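Local coordinates for Lmo1499 protein (Listeria monocytogenes, PDB 4IIW) that probably acts as a membrane-anchored lytic transglycosylase of the MltG family, cutting nascent peptidoglycan strands internally to end their elongation, at residues Y129-M142 with T182-I194. Numbering follows the deposited sequence.
Sequences YQPKLKKADVLKTM and TFKGTDVSAEQII
L133 lays its CD1 methyl over the start of helix 190-194, 4.2 Å from A190 CB and 4.3 Å from I193 CD1, and so illustrates how a tight turn between two helices can be fitted against the N-terminus of a third. The same type I turn, Q130-L133, also supplies a polar link. Q130, bent at chi2, delivers NE2 to V188 O at 2.8 Å; the bond is fairly straight (157°) and the acceptor lies close to the plane of the amide. That carbonyl comes just before S189, whose OG caps the helix by accepting from Q192 N, so the amide grips the chain right where the helix begins. At one end, the Y129 hydroxyl meets the edge of the F183 ring and takes a weak bond from F183 N, 3.3 Å from Y129 OH. At the other, helices 135-142 and 190-194 cross at -57° with axes 10.0 Å apart: V138 CG2 packs on A190 CB, while I194 CD1 reaches M142 CG at 3.7 Å. E191 folds back at chi2 (76°), bringing OE2 beside T141 OG1 and CG2. Away from the predicted catalytic glutamate, F147 of helix 145-154 packs against T141, E191 and I194, with M142 and I193 resting on helix 119-129 and Y129 and F183 sharing L111 of strand 111-112.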
ATOM      1  N   TYR B 129      -4.191  18.889  34.383  1.00 60.72           N
ATOM      2  CA  TYR B 129      -3.484  18.252  35.500  1.00 61.15           C
ATOM      3  C   TYR B 129      -4.269  17.119  36.150  1.00 62.12           C
ATOM      4  O   TYR B 129      -3.680  16.111  36.537  1.00 62.05           O
ATOM      5  CB  TYR B 129      -3.120  19.314  36.560  1.00 58.84           C
ATOM      6  CG  TYR B 129      -2.669  18.776  37.909  1.00 58.61           C
ATOM      7  CD1 TYR B 129      -3.558  18.686  38.971  1.00 60.39           C
ATOM      8  CD2 TYR B 129      -1.358  18.393  38.129  1.00 60.81           C
ATOM      9  CE1 TYR B 129      -3.159  18.218  40.208  1.00 61.28           C
ATOM     10  CE2 TYR B 129      -0.949  17.912  39.363  1.00 62.70           C
ATOM     11  CZ  TYR B 129      -1.859  17.830  40.401  1.00 63.51           C
ATOM     12  OH  TYR B 129      -1.466  17.364  41.641  1.00 64.46           O
ATOM     13  N   GLN B 130      -5.582  17.303  36.296  1.00 62.61           N
ATOM     14  CA  GLN B 130      -6.450  16.292  36.897  1.00 63.74           C
ATOM     15  C   GLN B 130      -7.524  16.007  35.836  1.00 65.77           C
ATOM     16  O   GLN B 130      -8.619  16.561  35.887  1.00 65.35           O
ATOM     17  CB  GLN B 130      -7.037  16.803  38.226  1.00 61.45           C
ATOM     18  CG  GLN B 130      -7.300  15.722  39.326  1.00 63.07           C
ATOM     19  CD  GLN B 130      -8.464  14.769  39.033  1.00 68.20           C
ATOM     20  OE1 GLN B 130      -8.502  14.084  37.993  1.00 75.01           O
ATOM     21  NE2 GLN B 130      -9.396  14.680  39.986  1.00 65.85           N
ATOM     22  N   PRO B 131      -7.199  15.134  34.870  1.00 68.68           N
ATOM     23  CA  PRO B 131      -8.068  14.808  33.716  1.00 72.32           C
ATOM     24  C   PRO B 131      -9.453  14.249  34.044  1.00 73.76           C
ATOM     25  O   PRO B 131     -10.370  14.430  33.259  1.00 75.87           O
ATOM     26  CB  PRO B 131      -7.249  13.781  32.932  1.00 74.66           C
ATOM     27  CG  PRO B 131      -6.388  13.136  33.951  1.00 74.98           C
ATOM     28  CD  PRO B 131      -6.062  14.208  34.979  1.00 69.69           C
ATOM     29  N   LYS B 132      -9.616  13.578  35.178  1.00 74.40           N
ATOM     30  CA  LYS B 132     -10.940  13.068  35.546  1.00 76.37           C
ATOM     31  C   LYS B 132     -11.947  14.219  35.724  1.00 73.95           C
ATOM     32  O   LYS B 132     -13.155  14.004  35.656  1.00 75.27           O
ATOM     33  CB  LYS B 132     -10.872  12.147  36.786  1.00 77.24           C
ATOM     34  CG  LYS B 132     -10.244  10.747  36.476  1.00 82.89           C
ATOM     35  CD  LYS B 132     -10.047   9.863  37.716  1.00 86.47           C
ATOM     36  CE  LYS B 132     -11.348   9.285  38.287  1.00 90.57           C
ATOM     37  NZ  LYS B 132     -11.914   8.154  37.486  1.00 95.75           N
ATOM     38  N   LEU B 133     -11.443  15.437  35.929  1.00 70.37           N
ATOM     39  CA  LEU B 133     -12.299  16.620  36.061  1.00 67.95           C
ATOM     40  C   LEU B 133     -12.643  17.240  34.697  1.00 68.64           C
ATOM     41  O   LEU B 133     -11.826  17.255  33.774  1.00 69.01           O
ATOM     42  CB  LEU B 133     -11.643  17.675  36.955  1.00 64.64           C
ATOM     43  CG  LEU B 133     -11.494  17.391  38.458  1.00 63.98           C
ATOM     44  CD1 LEU B 133     -10.725  18.552  39.096  1.00 61.69           C
ATOM     45  CD2 LEU B 133     -12.837  17.204  39.157  1.00 59.53           C
ATOM     46  N   LYS B 134     -13.868  17.747  34.594  1.00 68.53           N
ATOM     47  CA  LYS B 134     -14.386  18.381  33.384  1.00 69.56           C
ATOM     48  C   LYS B 134     -14.394  19.906  33.522  1.00 66.99           C
ATOM     49  O   LYS B 134     -14.705  20.441  34.592  1.00 65.27           O
ATOM     50  CB  LYS B 134     -15.792  17.866  33.079  1.00 72.02           C
ATOM     51  CG  LYS B 134     -15.814  16.586  32.265  1.00 78.50           C
ATOM     52  CD  LYS B 134     -15.247  15.358  32.974  1.00 80.30           C
ATOM     53  CE  LYS B 134     -14.932  14.245  31.955  1.00 85.01           C
ATOM     54  NZ  LYS B 134     -16.023  14.050  30.949  1.00 86.53           N
ATOM     55  N   LYS B 135     -14.070  20.603  32.434  1.00 67.12           N
ATOM     56  CA  LYS B 135     -13.988  22.065  32.466  1.00 65.85           C
ATOM     57  C   LYS B 135     -15.276  22.748  32.932  1.00 65.68           C
ATOM     58  O   LYS B 135     -15.228  23.650  33.760  1.00 65.13           O
ATOM     59  CB  LYS B 135     -13.560  22.639  31.112  1.00 67.40           C
ATOM     60  CG  LYS B 135     -13.235  24.142  31.185  1.00 66.10           C
ATOM     61  CD  LYS B 135     -12.637  24.700  29.903  1.00 67.11           C
ATOM     62  CE  LYS B 135     -12.300  26.168  30.095  1.00 66.76           C
ATOM     63  NZ  LYS B 135     -11.560  26.783  28.964  1.00 66.23           N
ATOM     64  N   ALA B 136     -16.415  22.319  32.408  1.00 68.21           N
ATOM     65  CA  ALA B 136     -17.701  22.923  32.770  1.00 68.65           C
ATOM     66  C   ALA B 136     -17.979  22.889  34.284  1.00 65.80           C
ATOM     67  O   ALA B 136     -18.521  23.843  34.827  1.00 64.06           O
ATOM     68  CB  ALA B 136     -18.848  22.245  31.992  1.00 71.32           C
ATOM     69  N   ASP B 137     -17.596  21.794  34.947  1.00 65.54           N
ATOM     70  CA  ASP B 137     -17.819  21.623  36.396  1.00 64.31           C
ATOM     71  C   ASP B 137     -16.901  22.500  37.233  1.00 60.28           C
ATOM     72  O   ASP B 137     -17.322  23.052  38.255  1.00 60.29           O
ATOM     73  CB  ASP B 137     -17.574  20.183  36.804  1.00 64.88           C
ATOM     74  CG  ASP B 137     -18.458  19.215  36.080  1.00 74.26           C
ATOM     75  OD1 ASP B 137     -19.399  19.662  35.370  1.00 81.05           O
ATOM     76  OD2 ASP B 137     -18.206  17.996  36.218  1.00 78.62           O
ATOM     77  N   VAL B 138     -15.639  22.579  36.814  1.00 57.22           N
ATOM     78  CA  VAL B 138     -14.651  23.394  37.479  1.00 52.78           C
ATOM     79  C   VAL B 138     -15.074  24.845  37.412  1.00 53.66           C
ATOM     80  O   VAL B 138     -14.909  25.575  38.377  1.00 52.96           O
ATOM     81  CB  VAL B 138     -13.258  23.229  36.828  1.00 52.85           C
ATOM     82  CG1 VAL B 138     -12.238  24.213  37.425  1.00 40.69           C
ATOM     83  CG2 VAL B 138     -12.784  21.791  36.966  1.00 49.63           C
ATOM     84  N   LEU B 139     -15.612  25.276  36.271  1.00 56.07           N
ATOM     85  CA  LEU B 139     -16.105  26.654  36.151  1.00 55.96           C
ATOM     86  C   LEU B 139     -17.314  26.858  37.057  1.00 56.15           C
ATOM     87  O   LEU B 139     -17.447  27.896  37.705  1.00 55.73           O
ATOM     88  CB  LEU B 139     -16.464  27.015  34.706  1.00 58.01           C
ATOM     89  CG  LEU B 139     -15.309  27.356  33.756  1.00 58.14           C
ATOM     90  CD1 LEU B 139     -15.885  27.716  32.408  1.00 53.93           C
ATOM     91  CD2 LEU B 139     -14.417  28.508  34.280  1.00 48.94           C
ATOM     92  N   LYS B 140     -18.204  25.877  37.094  1.00 57.77           N
ATOM     93  CA  LYS B 140     -19.366  25.973  37.960  1.00 59.23           C
ATOM     94  C   LYS B 140     -18.953  26.065  39.439  1.00 55.98           C
ATOM     95  O   LYS B 140     -19.502  26.862  40.181  1.00 55.57           O
ATOM     96  CB  LYS B 140     -20.291  24.780  37.766  1.00 61.67           C
ATOM     97  CG  LYS B 140     -21.546  24.886  38.609  1.00 66.23           C
ATOM     98  CD  LYS B 140     -22.543  23.765  38.313  1.00 71.81           C
ATOM     99  CE  LYS B 140     -23.826  23.986  39.108  1.00 73.44           C
ATOM    100  NZ  LYS B 140     -24.819  22.918  38.891  1.00 76.93           N
ATOM    101  N   THR B 141     -17.993  25.247  39.856  1.00 53.46           N
ATOM    102  CA  THR B 141     -17.557  25.269  41.237  1.00 52.87           C
ATOM    103  C   THR B 141     -17.023  26.655  41.573  1.00 51.67           C
ATOM    104  O   THR B 141     -17.348  27.227  42.601  1.00 50.93           O
ATOM    105  CB  THR B 141     -16.456  24.212  41.534  1.00 51.93           C
ATOM    106  OG1 THR B 141     -16.976  22.886  41.374  1.00 52.56           O
ATOM    107  CG2 THR B 141     -15.965  24.359  42.950  1.00 50.57           C
HETATM  108  N   MSE B 142     -16.194  27.186  40.688  1.00 51.08           N
HETATM  109  CA  MSE B 142     -15.620  28.504  40.882  1.00 49.82           C
HETATM  110  C   MSE B 142     -16.679  29.532  41.222  1.00 50.39           C
HETATM  111  O   MSE B 142     -16.504  30.303  42.155  1.00 48.66           O
HETATM  112  CB  MSE B 142     -14.823  28.947  39.632  1.00 49.48           C
HETATM  113  CG  MSE B 142     -13.445  28.289  39.522  1.00 48.41           C
HETATM  114 SE   MSE B 142     -12.546  28.433  37.801  0.83 48.15          SE
HETATM  115  CE  MSE B 142     -10.791  27.765  38.341  1.00 41.16           C
ATOM    116  N   THR B 182       0.800  21.132  44.227  1.00 52.16           N
ATOM    117  CA  THR B 182       0.819  19.664  44.067  1.00 54.57           C
ATOM    118  C   THR B 182      -0.146  19.078  45.099  1.00 55.57           C
ATOM    119  O   THR B 182      -0.369  19.675  46.148  1.00 54.57           O
ATOM    120  CB  THR B 182       2.210  19.056  44.268  1.00 54.84           C
ATOM    121  OG1 THR B 182       2.574  19.174  45.632  1.00 55.55           O
ATOM    122  CG2 THR B 182       3.253  19.770  43.422  1.00 55.49           C
ATOM    123  N   PHE B 183      -0.706  17.908  44.804  1.00 58.77           N
ATOM    124  CA  PHE B 183      -1.703  17.301  45.678  1.00 59.78           C
ATOM    125  C   PHE B 183      -1.403  15.846  45.950  1.00 65.33           C
ATOM    126  O   PHE B 183      -1.147  15.086  45.023  1.00 67.12           O
ATOM    127  CB  PHE B 183      -3.092  17.468  45.045  1.00 58.21           C
ATOM    128  CG  PHE B 183      -3.448  18.900  44.820  1.00 51.66           C
ATOM    129  CD1 PHE B 183      -4.107  19.618  45.790  1.00 46.48           C
ATOM    130  CD2 PHE B 183      -3.048  19.550  43.675  1.00 50.19           C
ATOM    131  CE1 PHE B 183      -4.389  20.957  45.618  1.00 44.83           C
ATOM    132  CE2 PHE B 183      -3.334  20.892  43.485  1.00 48.95           C
ATOM    133  CZ  PHE B 183      -4.008  21.598  44.465  1.00 47.13           C
ATOM    134  N   LYS B 184      -1.420  15.472  47.231  1.00 68.74           N
ATOM    135  CA  LYS B 184      -1.167  14.086  47.625  1.00 73.31           C
ATOM    136  C   LYS B 184      -2.351  13.185  47.280  1.00 75.39           C
ATOM    137  O   LYS B 184      -2.155  12.004  46.959  1.00 79.42           O
ATOM    138  CB  LYS B 184      -0.889  13.979  49.133  1.00 74.26           C
ATOM    139  CG  LYS B 184       0.363  14.712  49.622  1.00 76.69           C
ATOM    140  CD  LYS B 184       0.542  14.564  51.140  1.00 79.93           C
ATOM    141  CE  LYS B 184       1.711  15.402  51.660  1.00 81.40           C
ATOM    142  NZ  LYS B 184       1.967  15.185  53.115  1.00 82.27           N
ATOM    143  N   GLY B 185      -3.566  13.740  47.352  1.00 74.66           N
ATOM    144  CA  GLY B 185      -4.807  13.003  47.070  1.00 75.74           C
ATOM    145  C   GLY B 185      -4.883  12.229  45.749  1.00 78.14           C
ATOM    146  O   GLY B 185      -4.052  12.403  44.844  1.00 77.70           O
ATOM    147  N   THR B 186      -5.920  11.393  45.640  1.00 79.81           N
ATOM    148  CA  THR B 186      -6.129  10.533  44.474  1.00 82.37           C
ATOM    149  C   THR B 186      -7.098  11.139  43.406  1.00 80.86           C
ATOM    150  O   THR B 186      -6.696  11.314  42.236  1.00 81.50           O
ATOM    151  CB  THR B 186      -6.530   9.086  44.944  1.00 85.86           C
ATOM    152  OG1 THR B 186      -7.714   9.134  45.747  1.00 89.07           O
ATOM    153  CG2 THR B 186      -5.405   8.470  45.802  1.00 85.83           C
ATOM    154  N   ASP B 187      -8.350  11.445  43.782  1.00 77.75           N
ATOM    155  CA  ASP B 187      -9.319  12.090  42.843  1.00 75.82           C
ATOM    156  C   ASP B 187      -9.614  13.478  43.377  1.00 69.35           C
ATOM    157  O   ASP B 187     -10.748  13.839  43.686  1.00 68.71           O
ATOM    158  CB  ASP B 187     -10.627  11.300  42.695  1.00 79.43           C
ATOM    159  CG  ASP B 187     -10.490  10.073  41.801  1.00 86.36           C
ATOM    160  OD1 ASP B 187     -11.399   9.202  41.859  1.00 90.77           O
ATOM    161  OD2 ASP B 187      -9.490   9.984  41.041  1.00 90.97           O
ATOM    162  N   VAL B 188      -8.566  14.262  43.482  1.00 62.49           N
ATOM    163  CA  VAL B 188      -8.672  15.574  44.032  1.00 56.90           C
ATOM    164  C   VAL B 188      -9.809  16.358  43.373  1.00 54.76           C
ATOM    165  O   VAL B 188      -9.902  16.421  42.150  1.00 56.38           O
ATOM    166  CB  VAL B 188      -7.302  16.255  43.948  1.00 54.74           C
ATOM    167  CG1 VAL B 188      -7.417  17.698  44.053  1.00 52.40           C
ATOM    168  CG2 VAL B 188      -6.411  15.691  45.027  1.00 53.35           C
ATOM    169  N   SER B 189     -10.676  16.943  44.203  1.00 51.11           N
ATOM    170  CA  SER B 189     -11.824  17.704  43.722  1.00 49.03           C
ATOM    171  C   SER B 189     -11.429  19.096  43.361  1.00 46.55           C
ATOM    172  O   SER B 189     -10.450  19.624  43.866  1.00 45.49           O
ATOM    173  CB  SER B 189     -12.922  17.809  44.774  1.00 48.00           C
ATOM    174  OG  SER B 189     -12.558  18.720  45.810  1.00 48.47           O
ATOM    175  N   ALA B 190     -12.228  19.699  42.499  1.00 47.15           N
ATOM    176  CA  ALA B 190     -12.012  21.058  42.078  1.00 47.42           C
ATOM    177  C   ALA B 190     -12.024  22.000  43.300  1.00 46.48           C
ATOM    178  O   ALA B 190     -11.237  22.958  43.365  1.00 43.84           O
ATOM    179  CB  ALA B 190     -13.079  21.474  41.049  1.00 48.74           C
ATOM    180  N   GLU B 191     -12.902  21.708  44.268  1.00 47.23           N
ATOM    181  CA  GLU B 191     -12.998  22.523  45.480  1.00 45.42           C
ATOM    182  C   GLU B 191     -11.694  22.508  46.268  1.00 44.15           C
ATOM    183  O   GLU B 191     -11.244  23.566  46.735  1.00 46.24           O
ATOM    184  CB  GLU B 191     -14.157  22.092  46.374  1.00 46.70           C
ATOM    185  CG  GLU B 191     -15.564  22.338  45.806  1.00 50.79           C
ATOM    186  CD  GLU B 191     -15.984  21.328  44.728  1.00 59.15           C
ATOM    187  OE1 GLU B 191     -15.306  20.285  44.573  1.00 56.06           O
ATOM    188  OE2 GLU B 191     -17.018  21.567  44.057  1.00 63.91           O
ATOM    189  N   GLN B 192     -11.081  21.334  46.428  1.00 45.67           N
ATOM    190  CA  GLN B 192      -9.816  21.247  47.169  1.00 43.25           C
ATOM    191  C   GLN B 192      -8.753  22.081  46.503  1.00 42.60           C
ATOM    192  O   GLN B 192      -8.028  22.813  47.163  1.00 42.23           O
ATOM    193  CB  GLN B 192      -9.303  19.797  47.285  1.00 44.44           C
ATOM    194  CG  GLN B 192      -7.928  19.722  47.963  1.00 43.83           C
ATOM    195  CD  GLN B 192      -7.385  18.306  48.257  1.00 49.26           C
ATOM    196  OE1 GLN B 192      -6.233  18.193  48.691  1.00 54.94           O
ATOM    197  NE2 GLN B 192      -8.184  17.240  48.014  1.00 36.63           N
ATOM    198  N   ILE B 193      -8.665  21.958  45.181  1.00 43.28           N
ATOM    199  CA  ILE B 193      -7.660  22.661  44.407  1.00 42.54           C
ATOM    200  C   ILE B 193      -7.836  24.170  44.480  1.00 43.38           C
ATOM    201  O   ILE B 193      -6.887  24.918  44.791  1.00 42.61           O
ATOM    202  CB  ILE B 193      -7.723  22.232  42.951  1.00 43.29           C
ATOM    203  CG1 ILE B 193      -7.375  20.740  42.839  1.00 43.58           C
ATOM    204  CG2 ILE B 193      -6.775  23.080  42.101  1.00 38.84           C
ATOM    205  CD1 ILE B 193      -7.527  20.149  41.436  1.00 36.21           C
ATOM    206  N   ILE B 194      -9.048  24.625  44.194  1.00 43.82           N
ATOM    207  CA  ILE B 194      -9.336  26.048  44.231  1.00 44.11           C
ATOM    208  C   ILE B 194      -9.032  26.582  45.636  1.00 43.69           C
ATOM    209  O   ILE B 194      -8.430  27.636  45.789  1.00 42.06           O
ATOM    210  CB  ILE B 194     -10.792  26.323  43.807  1.00 45.58           C
ATOM    211  CG1 ILE B 194     -10.987  25.878  42.355  1.00 45.98           C
ATOM    212  CG2 ILE B 194     -11.133  27.801  43.934  1.00 43.88           C
ATOM    213  CD1 ILE B 194     -12.438  25.658  41.973  1.00 49.29           C
TER